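Local coordinates for protein cyclic nucleotide-gated potassium channel mll3241 (Mesorhizobium loti, PDB 4MUV) that forms a homotetrameric potassium channel of the cell membrane that opens when cyclic AMP binds to its cytoplasmic cyclic nucleotide-binding domain, at residues P21-L26 with Q115-S120. The protein carries 3 engineered substitutions. Residues are numbered along the deposited sequence; the frame is centred on the assembly and turned at random. Where two conformers were deposited one is given.
Sequences PLFQKL and QMLCSS
Leu117 reaches out from helix 111-120 and sets one methyl against each of two side chains from the loop 21-26. Its CD2 meets CE1 of Phe23 at 3.9 Å, coming at the ring obliquely. The other methyl, CD1, lies 4.0 Å from CD2 of Leu26 and a little farther from CD1 of the same residue, so it sits against the forked end of that leucine, the two side chains crossing at about a right angle. No hydrogen bond joins the segments; the join is entirely apolar and small, burying 113 Å² in all, just over half of it on Leu117.

With CG anti to the backbone N (chi1 175°), Leu117 extends away from its helix, and the fork at its end sends one methyl to each of the two loop residues. The CB of Leu26 already faces the helix, whereas Phe23 gets there through the CE1 corner of its ring, which a chi1 of -66° brings nearer.

This is the cyclic nucleotide-binding domain of the channel, in which helices pack around a beta roll that holds the nucleotide. Here the loop between helices 13-17 and 28-37 comes up against the helix that follows the last strand of the roll, 104-110. The bound cyclic GMP is some way off, about 14 Å from the side chain of Phe23.

In the second shell, Phe23 also meets the ring of Phe61 from strand 58-64, with the planes at about 50°, and touches Leu31. Ile34, on the same helix as Leu31, packs on Leu117, while Ile124 of helix 122-139 touches Leu26. Toward the end of the Leu117 helix, Met116 O accepts a hydrogen bond from Ser119 OG (3.0 Å) besides the helical one from Ser120 N.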
ATOM      1  N   PRO A  21      -7.772   6.148   5.832  1.00 16.68           N
ATOM      2  CA  PRO A  21      -9.152   5.899   6.249  1.00 17.00           C
ATOM      3  C   PRO A  21      -9.465   4.435   6.449  1.00 14.65           C
ATOM      4  O   PRO A  21     -10.269   4.097   7.313  1.00 16.13           O
ATOM      5  CB  PRO A  21      -9.972   6.433   5.075  1.00 20.75           C
ATOM      6  CG  PRO A  21      -9.127   7.462   4.473  1.00 20.90           C
ATOM      7  CD  PRO A  21      -7.728   6.946   4.594  1.00 18.46           C
ATOM      8  N   LEU A  22      -8.840   3.575   5.660  1.00 16.40           N
ATOM      9  CA  LEU A  22      -9.100   2.154   5.758  1.00 17.46           C
ATOM     10  C   LEU A  22      -8.947   1.652   7.187  1.00 18.26           C
ATOM     11  O   LEU A  22      -9.678   0.763   7.617  1.00 20.49           O
ATOM     12  CB  LEU A  22      -8.163   1.368   4.833  1.00 18.22           C
ATOM     13  CG  LEU A  22      -8.468  -0.116   4.665  1.00 18.87           C
ATOM     14  CD1 LEU A  22      -9.832  -0.306   3.977  1.00 19.68           C
ATOM     15  CD2 LEU A  22      -7.370  -0.777   3.833  1.00 19.34           C
ATOM     16  N   PHE A  23      -8.003   2.235   7.918  1.00 18.05           N
ATOM     17  CA  PHE A  23      -7.644   1.712   9.237  1.00 18.65           C
ATOM     18  C   PHE A  23      -8.447   2.326  10.366  1.00 15.31           C
ATOM     19  O   PHE A  23      -8.330   1.883  11.497  1.00 15.87           O
ATOM     20  CB  PHE A  23      -6.156   1.902   9.501  1.00 20.85           C
ATOM     21  CG  PHE A  23      -5.247   1.081   8.590  1.00 22.42           C
ATOM     22  CD1 PHE A  23      -5.704  -0.068   7.956  1.00 23.74           C
ATOM     23  CD2 PHE A  23      -3.945   1.473   8.385  1.00 24.93           C
ATOM     24  CE1 PHE A  23      -4.873  -0.821   7.119  1.00 24.32           C
ATOM     25  CE2 PHE A  23      -3.092   0.746   7.552  1.00 22.45           C
ATOM     26  CZ  PHE A  23      -3.557  -0.410   6.914  1.00 22.92           C
ATOM     27  N   GLN A  24      -9.250   3.341  10.068  1.00 16.43           N
ATOM     28  CA  GLN A  24     -10.246   3.818  11.017  0.62 19.27           C
ATOM     29  C   GLN A  24     -11.188   2.605  11.179  1.00 22.87           C
ATOM     30  O   GLN A  24     -11.852   2.438  12.177  1.00 25.44           O
ATOM     31  CB  GLN A  24     -11.002   5.013  10.427  0.62 19.16           C
ATOM     32  CG  GLN A  24     -11.232   6.196  11.324  0.62 20.47           C
ATOM     33  CD  GLN A  24     -12.050   7.275  10.640  0.62 20.52           C
ATOM     34  OE1 GLN A  24     -12.891   6.992   9.777  0.62 22.28           O
ATOM     35  NE2 GLN A  24     -11.795   8.520  11.005  0.62 17.24           N
ATOM     36  N   LYS A  25     -11.213   1.739  10.172  1.00 25.73           N
ATOM     37  CA  LYS A  25     -12.077   0.568  10.208  1.00 25.07           C
ATOM     38  C   LYS A  25     -11.635  -0.552  11.173  1.00 26.69           C
ATOM     39  O   LYS A  25     -12.292  -1.597  11.215  1.00 29.61           O
ATOM     40  CB  LYS A  25     -12.291   0.026   8.791  0.71 26.24           C
ATOM     41  CG  LYS A  25     -13.046   1.012   7.917  0.60 27.67           C
ATOM     42  CD  LYS A  25     -13.059   0.583   6.463  0.65 27.58           C
ATOM     43  CE  LYS A  25     -13.676   1.654   5.584  0.61 28.50           C
ATOM     44  NZ  LYS A  25     -13.254   1.514   4.165  0.44 29.65           N
ATOM     45  N   LEU A  26     -10.581  -0.332  11.974  1.00 25.91           N
ATOM     46  CA  LEU A  26      -9.961  -1.430  12.739  1.00 23.30           C
ATOM     47  C   LEU A  26     -10.111  -1.367  14.255  1.00 21.69           C
ATOM     48  O   LEU A  26     -10.016  -0.312  14.859  1.00 24.76           O
ATOM     49  CB  LEU A  26      -8.464  -1.457  12.450  1.00 22.90           C
ATOM     50  CG  LEU A  26      -8.001  -1.958  11.093  1.00 25.35           C
ATOM     51  CD1 LEU A  26      -6.506  -1.828  10.949  1.00 25.15           C
ATOM     52  CD2 LEU A  26      -8.430  -3.406  10.926  1.00 28.78           C
ATOM     53  N   GLN A 115      -1.469 -10.592   4.961  1.00  9.88           N
ATOM     54  CA  GLN A 115      -2.284 -11.787   5.176  1.00  9.95           C
ATOM     55  C   GLN A 115      -2.863 -11.801   6.589  1.00 10.39           C
ATOM     56  O   GLN A 115      -4.011 -12.189   6.778  1.00 11.53           O
ATOM     57  CB  GLN A 115      -1.512 -13.080   4.901  1.00 10.96           C
ATOM     58  CG  GLN A 115      -0.864 -13.170   3.519  1.00 13.47           C
ATOM     59  CD  GLN A 115      -1.823 -13.023   2.353  1.00 16.14           C
ATOM     60  OE1 GLN A 115      -3.035 -13.055   2.499  1.00 16.53           O
ATOM     61  NE2 GLN A 115      -1.263 -12.831   1.176  1.00 23.41           N
ATOM     62  N   MET A 116      -2.076 -11.378   7.576  1.00 10.50           N
ATOM     63  CA  MET A 116      -2.610 -11.301   8.926  0.60 11.22           C
ATOM     64  C   MET A 116      -3.757 -10.307   8.993  1.00 11.85           C
ATOM     65  O   MET A 116      -4.772 -10.588   9.617  1.00 12.93           O
ATOM     66  CB  MET A 116      -1.547 -10.919   9.933  0.60 13.25           C
ATOM     67  CG  MET A 116      -2.160 -10.688  11.289  0.60 19.04           C
ATOM     68  SD  MET A 116      -1.006 -10.851  12.640  0.60 22.45           S
ATOM     69  CE  MET A 116      -0.743 -12.612  12.655  0.60 20.68           C
ATOM     70  N   LEU A 117      -3.598  -9.155   8.356  1.00 11.01           N
ATOM     71  CA  LEU A 117      -4.654  -8.154   8.334  1.00 11.61           C
ATOM     72  C   LEU A 117      -5.932  -8.712   7.710  1.00 10.02           C
ATOM     73  O   LEU A 117      -7.014  -8.540   8.242  1.00 12.36           O
ATOM     74  CB  LEU A 117      -4.177  -6.918   7.578  1.00 10.73           C
ATOM     75  CG  LEU A 117      -5.179  -5.783   7.325  1.00 12.20           C
ATOM     76  CD1 LEU A 117      -5.793  -5.247   8.631  1.00 15.63           C
ATOM     77  CD2 LEU A 117      -4.504  -4.641   6.530  1.00 14.95           C
ATOM     78  N   CYS A 118      -5.812  -9.357   6.553  1.00 10.43           N
ATOM     79  CA  CYS A 118      -6.980  -9.915   5.884  1.00 10.95           C
ATOM     80  C   CYS A 118      -7.636 -11.020   6.708  1.00 11.10           C
ATOM     81  O   CYS A 118      -8.847 -11.126   6.717  1.00 14.08           O
ATOM     82  CB  CYS A 118      -6.605 -10.438   4.503  1.00 11.53           C
ATOM     83  SG  CYS A 118      -6.209  -9.134   3.324  1.00 12.78           S
ATOM     84  N   SER A 119      -6.837 -11.857   7.375  1.00 11.15           N
ATOM     85  CA  SER A 119      -7.392 -12.932   8.188  1.00 12.95           C
ATOM     86  C   SER A 119      -8.098 -12.387   9.434  1.00 14.89           C
ATOM     87  O   SER A 119      -9.000 -13.028   9.947  1.00 19.14           O
ATOM     88  CB  SER A 119      -6.315 -13.975   8.532  1.00 14.76           C
ATOM     89  OG  SER A 119      -5.339 -13.542   9.449  1.00 15.86           O
ATOM     90  N   SER A 120      -7.671 -11.208   9.891  1.00 13.82           N
ATOM     91  CA  SER A 120      -8.205 -10.574  11.086  0.54 15.74           C
ATOM     92  C   SER A 120      -9.482  -9.784  10.800  1.00 17.38           C
ATOM     93  O   SER A 120     -10.412  -9.811  11.613  1.00 22.85           O
ATOM     94  CB  SER A 120      -7.146  -9.657  11.709  0.54 16.37           C
ATOM     95  OG  SER A 120      -6.033 -10.405  12.196  0.54 17.19           O
TER